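Local coordinates for amidase, hydantoinase/carbamoylase family (Burkholderia ambifaria, PDB 5TP4), which probably hydrolyses N-carbamoyl-L-amino acids to free amino acids as a zinc-dependent, two-subunit amidase of the peptidase M20 family, at residues I221-V226 with T292-H297; A265-A270 with R296-A301. One frame throughout, in Å; residues are numbered along the deposited sequence. Where two conformers were deposited one is given.

Contact 1 of 2, residues I221-V226 with T292-H297; sequences IRWLDV and TVDLRH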
loop_
_atom_site.group_PDB
_atom_site.type_symbol
_atom_site.label_atom_id
_atom_site.label_comp_id
_atom_site.label_asym_id
_atom_site.label_seq_id
_atom_site.Cartn_x
_atom_site.Cartn_y
_atom_site.Cartn_z
ATOM N N ILE B 221 -15.778 15.250 -10.601
ATOM C CA ILE B 221 -14.878 14.253 -10.026
ATOM C C ILE B 221 -13.624 14.178 -10.889
ATOM O O ILE B 221 -13.718 14.126 -12.123
ATOM C CB ILE B 221 -15.525 12.856 -9.962
ATOM C CG1 ILE B 221 -16.916 12.901 -9.326
ATOM C CG2 ILE B 221 -14.603 11.869 -9.192
ATOM C CD1 ILE B 221 -17.640 11.567 -9.421
ATOM N N ARG B 222 -12.461 14.109 -10.244
ATOM C CA ARG B 222 -11.215 13.753 -10.907
ATOM C C ARG B 222 -10.576 12.596 -10.155
ATOM O O ARG B 222 -10.544 12.589 -8.922
ATOM C CB ARG B 222 -10.222 14.929 -10.953
ATOM C CG ARG B 222 -10.854 16.188 -11.521
ATOM C CD ARG B 222 -11.054 16.063 -13.019
ATOM N NE ARG B 222 -11.539 17.326 -13.592
ATOM C CZ ARG B 222 -12.821 17.630 -13.806
ATOM N NH1 ARG B 222 -13.781 16.759 -13.509
ATOM N NH2 ARG B 222 -13.149 18.812 -14.323
ATOM N N TRP B 223 -10.057 11.635 -10.905
ATOM C CA TRP B 223 -9.230 10.564 -10.364
ATOM C C TRP B 223 -7.821 10.749 -10.894
ATOM O O TRP B 223 -7.632 10.902 -12.104
ATOM C CB TRP B 223 -9.751 9.200 -10.791
ATOM C CG TRP B 223 -10.833 8.656 -9.928
ATOM C CD1 TRP B 223 -11.477 9.286 -8.903
ATOM C CD2 TRP B 223 -11.369 7.332 -9.994
ATOM N NE1 TRP B 223 -12.397 8.424 -8.320
ATOM C CE2 TRP B 223 -12.348 7.223 -8.978
ATOM C CE3 TRP B 223 -11.130 6.233 -10.824
ATOM C CZ2 TRP B 223 -13.072 6.050 -8.767
ATOM C CZ3 TRP B 223 -11.850 5.064 -10.606
ATOM C CH2 TRP B 223 -12.814 4.987 -9.593
ATOM N N LEU B 224 -6.852 10.749 -9.988
ATOM C CA LEU B 224 -5.459 10.982 -10.328
ATOM C C LEU B 224 -4.632 9.790 -9.869
ATOM O O LEU B 224 -4.957 9.125 -8.881
ATOM C CB LEU B 224 -4.936 12.266 -9.658
ATOM C CG LEU B 224 -5.816 13.522 -9.785
ATOM C CD1 LEU B 224 -5.127 14.703 -9.110
ATOM C CD2 LEU B 224 -6.045 13.835 -11.209
ATOM N N ASP B 225 -3.575 9.518 -10.615
ATOM C CA ASP B 225 -2.524 8.599 -10.206
ATOM C C ASP B 225 -1.288 9.426 -9.925
ATOM O O ASP B 225 -0.870 10.222 -10.778
ATOM C CB ASP B 225 -2.192 7.583 -11.301
ATOM C CG ASP B 225 -3.329 6.657 -11.604
ATOM O OD1 ASP B 225 -4.065 6.285 -10.680
ATOM O OD2 ASP B 225 -3.473 6.285 -12.781
ATOM N N VAL B 226 -0.683 9.215 -8.762
ATOM C CA VAL B 226 0.528 9.919 -8.382
ATOM C C VAL B 226 1.635 8.893 -8.184
ATOM O O VAL B 226 1.426 7.867 -7.526
ATOM C CB VAL B 226 0.332 10.751 -7.102
ATOM C CG1 VAL B 226 1.584 11.535 -6.819
ATOM C CG2 VAL B 226 -0.864 11.694 -7.239
ATOM N N THR B 292 -3.331 7.071 -5.119
ATOM C CA THR B 292 -4.401 7.623 -5.943
ATOM C C THR B 292 -5.032 8.804 -5.223
ATOM O O THR B 292 -4.994 8.904 -3.991
ATOM C CB THR B 292 -5.494 6.591 -6.271
ATOM O OG1 THR B 292 -6.127 6.137 -5.060
ATOM C CG2 THR B 292 -4.898 5.411 -7.023
ATOM N N VAL B 293 -5.603 9.719 -6.001
ATOM C CA VAL B 293 -6.342 10.844 -5.446
ATOM C C VAL B 293 -7.716 10.868 -6.087
ATOM O O VAL B 293 -7.831 10.816 -7.315
ATOM C CB VAL B 293 -5.632 12.196 -5.683
ATOM C CG1 VAL B 293 -6.451 13.282 -5.087
ATOM C CG2 VAL B 293 -4.253 12.206 -5.015
ATOM N N ASP B 294 -8.752 10.946 -5.255
ATOM C CA ASP B 294 -10.119 11.221 -5.685
ATOM C C ASP B 294 -10.429 12.652 -5.257
ATOM O O ASP B 294 -10.392 12.961 -4.061
ATOM C CB ASP B 294 -11.067 10.200 -5.045
ATOM C CG ASP B 294 -12.553 10.454 -5.338
ATOM O OD1 ASP B 294 -13.075 11.505 -4.932
ATOM O OD2 ASP B 294 -13.202 9.539 -5.901
ATOM N N LEU B 295 -10.700 13.526 -6.230
ATOM C CA LEU B 295 -11.001 14.941 -5.994
ATOM C C LEU B 295 -12.442 15.235 -6.374
ATOM O O LEU B 295 -12.894 14.805 -7.433
ATOM C CB LEU B 295 -10.130 15.862 -6.853
ATOM C CG LEU B 295 -8.653 16.038 -6.579
ATOM C CD1 LEU B 295 -8.134 17.077 -7.589
ATOM C CD2 LEU B 295 -8.448 16.514 -5.150
ATOM N N ARG B 296 -13.149 15.998 -5.544
ATOM C CA ARG B 296 -14.534 16.354 -5.840
ATOM C C ARG B 296 -14.773 17.828 -5.589
ATOM O O ARG B 296 -14.156 18.437 -4.712
ATOM C CB ARG B 296 -15.523 15.582 -4.993
ATOM C CG ARG B 296 -15.156 14.148 -4.850
ATOM C CD ARG B 296 -16.224 13.264 -5.358
ATOM N NE ARG B 296 -15.764 11.890 -5.531
ATOM C CZ ARG B 296 -16.573 10.877 -5.797
ATOM N NH1 ARG B 296 -17.899 11.092 -5.891
ATOM N NH2 ARG B 296 -16.061 9.668 -5.986
ATOM N N HIS B 297 -15.712 18.385 -6.351
ATOM C CA HIS B 297 -16.233 19.712 -6.054
ATOM C C HIS B 297 -17.618 19.788 -6.682
ATOM O O HIS B 297 -18.037 18.886 -7.408
ATOM C CB HIS B 297 -15.308 20.830 -6.574
ATOM C CG HIS B 297 -15.490 22.146 -5.870
ATOM N ND1 HIS B 297 -16.564 22.976 -6.115
ATOM C CD2 HIS B 297 -14.721 22.786 -4.953
ATOM C CE1 HIS B 297 -16.455 24.068 -5.374
ATOM N NE2 HIS B 297 -15.355 23.970 -4.645
#
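W223 and D294 meet at a non-hydrogen-bonded pair of two antiparallel strands, where the indole N-H of W223 reaches the carboxylate: NE1 lies 2.8 Å from D294 OD2. The oxygen sits at the edge of the indole, near its plane, but the donor stands above the carboxylate plane, 41° out of it, and the bond is bent, with 147° at the hydrogen. D294 CG stands anti to its backbone N (chi1 176°), and R296, two residues further along the same strand, grips the carboxylate side-on, NE to OD1 at 2.8 Å and NH2 to OD2 at 2.9 Å, both on syn lone pairs, which would fix its rotation. OD2 thus accepts two donors. I221 lies alongside R296, its CD1 over one guanidinium face and 3.6 Å from NH1. Backbone bonds pair R222 with L295 and L224 with V293, both ways in each case, which fixes the register. The opposite sheet face is largely apolar: L224 CB meets V293 CB at 4.0 Å, while R222 leads its guanidinium away to a salt bridge with D304. Helices 246-262 and 300-321 pack against this face, L257 on V293 and L295, V303 on L295. On the other, R282 of the second subunit forms a salt bridge with D225 and packs on W223 and D294. Strands 324-337 and 269-277 flank the pair, an arrangement as in the dimerisation domain of M20 peptidases.

Contact 2 of 2, residues A265-A270 with R296-A301; sequences APRGLA and RHHDDA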
loop_
_atom_site.group_PDB
_atom_site.type_symbol
_atom_site.label_atom_id
_atom_site.label_comp_id
_atom_site.label_asym_id
_atom_site.label_seq_id
_atom_site.Cartn_x
_atom_site.Cartn_y
_atom_site.Cartn_z
ATOM N N ALA B 265 -13.328 24.502 1.241
ATOM C CA ALA B 265 -14.451 24.067 2.036
ATOM C C ALA B 265 -15.656 24.981 1.809
ATOM O O ALA B 265 -15.505 26.197 1.638
ATOM C CB ALA B 265 -14.060 24.059 3.512
ATOM N N PRO B 266 -16.875 24.424 1.840
ATOM C CA PRO B 266 -17.149 23.031 2.180
ATOM C C PRO B 266 -17.300 22.108 0.980
ATOM O O PRO B 266 -17.410 20.897 1.158
ATOM C CB PRO B 266 -18.481 23.131 2.925
ATOM C CG PRO B 266 -19.210 24.166 2.157
ATOM C CD PRO B 266 -18.129 25.208 1.796
ATOM N N ARG B 267 -17.290 22.654 -0.230
ATOM C CA ARG B 267 -17.692 21.858 -1.386
ATOM C C ARG B 267 -16.581 20.964 -1.921
ATOM O O ARG B 267 -16.878 19.972 -2.598
ATOM C CB ARG B 267 -18.189 22.776 -2.500
ATOM C CG ARG B 267 -19.465 23.497 -2.123
ATOM C CD ARG B 267 -19.867 24.476 -3.208
ATOM N NE ARG B 267 -21.271 24.863 -3.065
ATOM C CZ ARG B 267 -21.938 25.603 -3.944
ATOM N NH1 ARG B 267 -21.328 26.044 -5.039
ATOM N NH2 ARG B 267 -23.214 25.893 -3.731
ATOM N N GLY B 268 -15.322 21.266 -1.618
ATOM C CA GLY B 268 -14.216 20.471 -2.114
ATOM C C GLY B 268 -13.965 19.279 -1.204
ATOM O O GLY B 268 -14.030 19.394 0.018
ATOM N N LEU B 269 -13.691 18.128 -1.820
ATOM C CA LEU B 269 -13.329 16.907 -1.098
ATOM C C LEU B 269 -12.118 16.266 -1.752
ATOM O O LEU B 269 -11.914 16.398 -2.955
ATOM C CB LEU B 269 -14.457 15.867 -1.110
ATOM C CG LEU B 269 -15.836 16.349 -0.661
ATOM C CD1 LEU B 269 -16.827 15.220 -0.969
ATOM C CD2 LEU B 269 -15.854 16.761 0.841
ATOM N N ALA B 270 -11.330 15.544 -0.960
ATOM C CA ALA B 270 -10.267 14.754 -1.563
ATOM C C ALA B 270 -9.962 13.556 -0.691
ATOM O O ALA B 270 -10.006 13.632 0.539
ATOM C CB ALA B 270 -8.980 15.553 -1.780
ATOM N N ARG B 296 -13.149 15.998 -5.544
ATOM C CA ARG B 296 -14.534 16.354 -5.840
ATOM C C ARG B 296 -14.773 17.828 -5.589
ATOM O O ARG B 296 -14.156 18.437 -4.712
ATOM C CB ARG B 296 -15.523 15.582 -4.993
ATOM C CG ARG B 296 -15.156 14.148 -4.850
ATOM C CD ARG B 296 -16.224 13.264 -5.358
ATOM N NE ARG B 296 -15.764 11.890 -5.531
ATOM C CZ ARG B 296 -16.573 10.877 -5.797
ATOM N NH1 ARG B 296 -17.899 11.092 -5.891
ATOM N NH2 ARG B 296 -16.061 9.668 -5.986
ATOM N N HIS B 297 -15.712 18.385 -6.351
ATOM C CA HIS B 297 -16.233 19.712 -6.054
ATOM C C HIS B 297 -17.618 19.788 -6.682
ATOM O O HIS B 297 -18.037 18.886 -7.408
ATOM C CB HIS B 297 -15.308 20.830 -6.574
ATOM C CG HIS B 297 -15.490 22.146 -5.870
ATOM N ND1 HIS B 297 -16.564 22.976 -6.115
ATOM C CD2 HIS B 297 -14.721 22.786 -4.953
ATOM C CE1 HIS B 297 -16.455 24.068 -5.374
ATOM N NE2 HIS B 297 -15.355 23.970 -4.645
ATOM N N HIS B 298 -18.353 20.838 -6.347
ATOM C CA HIS B 298 -19.625 21.052 -7.032
ATOM C C HIS B 298 -19.429 21.572 -8.450
ATOM O O HIS B 298 -20.341 21.456 -9.275
ATOM C CB HIS B 298 -20.493 22.047 -6.258
ATOM C CG HIS B 298 -21.011 21.514 -4.960
ATOM N ND1 HIS B 298 -22.086 22.076 -4.305
ATOM C CD2 HIS B 298 -20.603 20.472 -4.195
ATOM C CE1 HIS B 298 -22.313 21.408 -3.187
ATOM N NE2 HIS B 298 -21.429 20.427 -3.097
ATOM N N ASP B 299 -18.264 22.138 -8.743
ATOM C CA ASP B 299 -18.011 22.883 -9.958
ATOM C C ASP B 299 -16.775 22.320 -10.653
ATOM O O ASP B 299 -15.776 22.026 -9.995
ATOM C CB ASP B 299 -17.821 24.351 -9.584
ATOM C CG ASP B 299 -17.548 25.205 -10.748
ATOM O OD1 ASP B 299 -16.393 25.206 -11.202
ATOM O OD2 ASP B 299 -18.490 25.868 -11.206
ATOM N N ASP B 300 -16.829 22.199 -11.982
ATOM C CA ASP B 300 -15.680 21.638 -12.693
ATOM C C ASP B 300 -14.482 22.568 -12.657
ATOM O O ASP B 300 -13.333 22.104 -12.607
ATOM C CB ASP B 300 -16.048 21.334 -14.141
ATOM C CG ASP B 300 -16.703 19.984 -14.287
ATOM O OD1 ASP B 300 -15.973 18.956 -14.351
ATOM O OD2 ASP B 300 -17.947 19.966 -14.317
ATOM N N ALA B 301 -14.716 23.881 -12.767
ATOM C CA ALA B 301 -13.596 24.813 -12.709
ATOM C C ALA B 301 -12.884 24.733 -11.368
ATOM O O ALA B 301 -11.655 24.836 -11.310
ATOM C CB ALA B 301 -14.067 26.244 -12.969
#
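In both R267 and H298, chi1 near -70° sets CG anti to the carbonyl carbon; the extended R267 chain then carries CD and NE across the H298 ring, the two side chains crossing at about a right angle. R267 CG hangs over the centre of the H298 imidazole, 3.6 Å from the ring centroid and only 4° off the normal, a well-centred CH-pi contact. Further out, the guanidinium is tilted 24° from the ring plane and has H298 ND1 over one face, offset toward the rim. R267 NE comes within 3.2 Å of H298 ND1, yet the angle is too poor for a hydrogen bond. R267 also serves the preceding histidine, H297: its CB lies over one face of that ring, toward the rim, 3.8 Å from the centroid. D299 N donates, at 3.2 Å, to H297 ND1 near the ring plane, a longish bond that favours this rotation. G268 CA approaches H297 CD2 at 3.7 Å. Past this point L269 and R296 form an antiparallel hydrogen-bonded pair, with N-to-O distances of 2.9 Å in both directions, and their CB atoms meet at 4.0 Å on the face that R296 shares with I221 and D294. Helix 300-321 packs on H297 through Q302, V303 and M306; in the conformer given, D299 caps this helix, OD1 taking Q302 N. The contact thus joins the loop that leads into strand 269-277 to the end of strand 288-297 and the turn before the helix. Chemically, R267 meets H297 through CB, and H298 through CG and CD and with one guanidinium face, so van der Waals and CH-pi terms dominate. With the charged group of R267 so near, a neutral H298 imidazole would probably be favoured, and the D299 bond is consistent with H297 ND1 being unprotonated.

In the fold
The centres of contact 1 and contact 2 lie 11 Å apart, on the same side of the chain's centre, and both use strand 288-297, with R296 and H297 in common. Along the chain, 221-226 comes first, then 265-270, and both contacts end on the stretch that includes 292-301. In the sheet, strand 288-297 lies between 212-229 and 269-277: contact 1 is its pairing on one flank, contact 2 on the other. They also touch directly, R222 NH2 forming a salt bridge with D300 OD1 at 2.8 Å. Both reach the second subunit, away from the annotated zinc-site residues, consistent with this sheet belonging to the dimerisation domain of the M20 family.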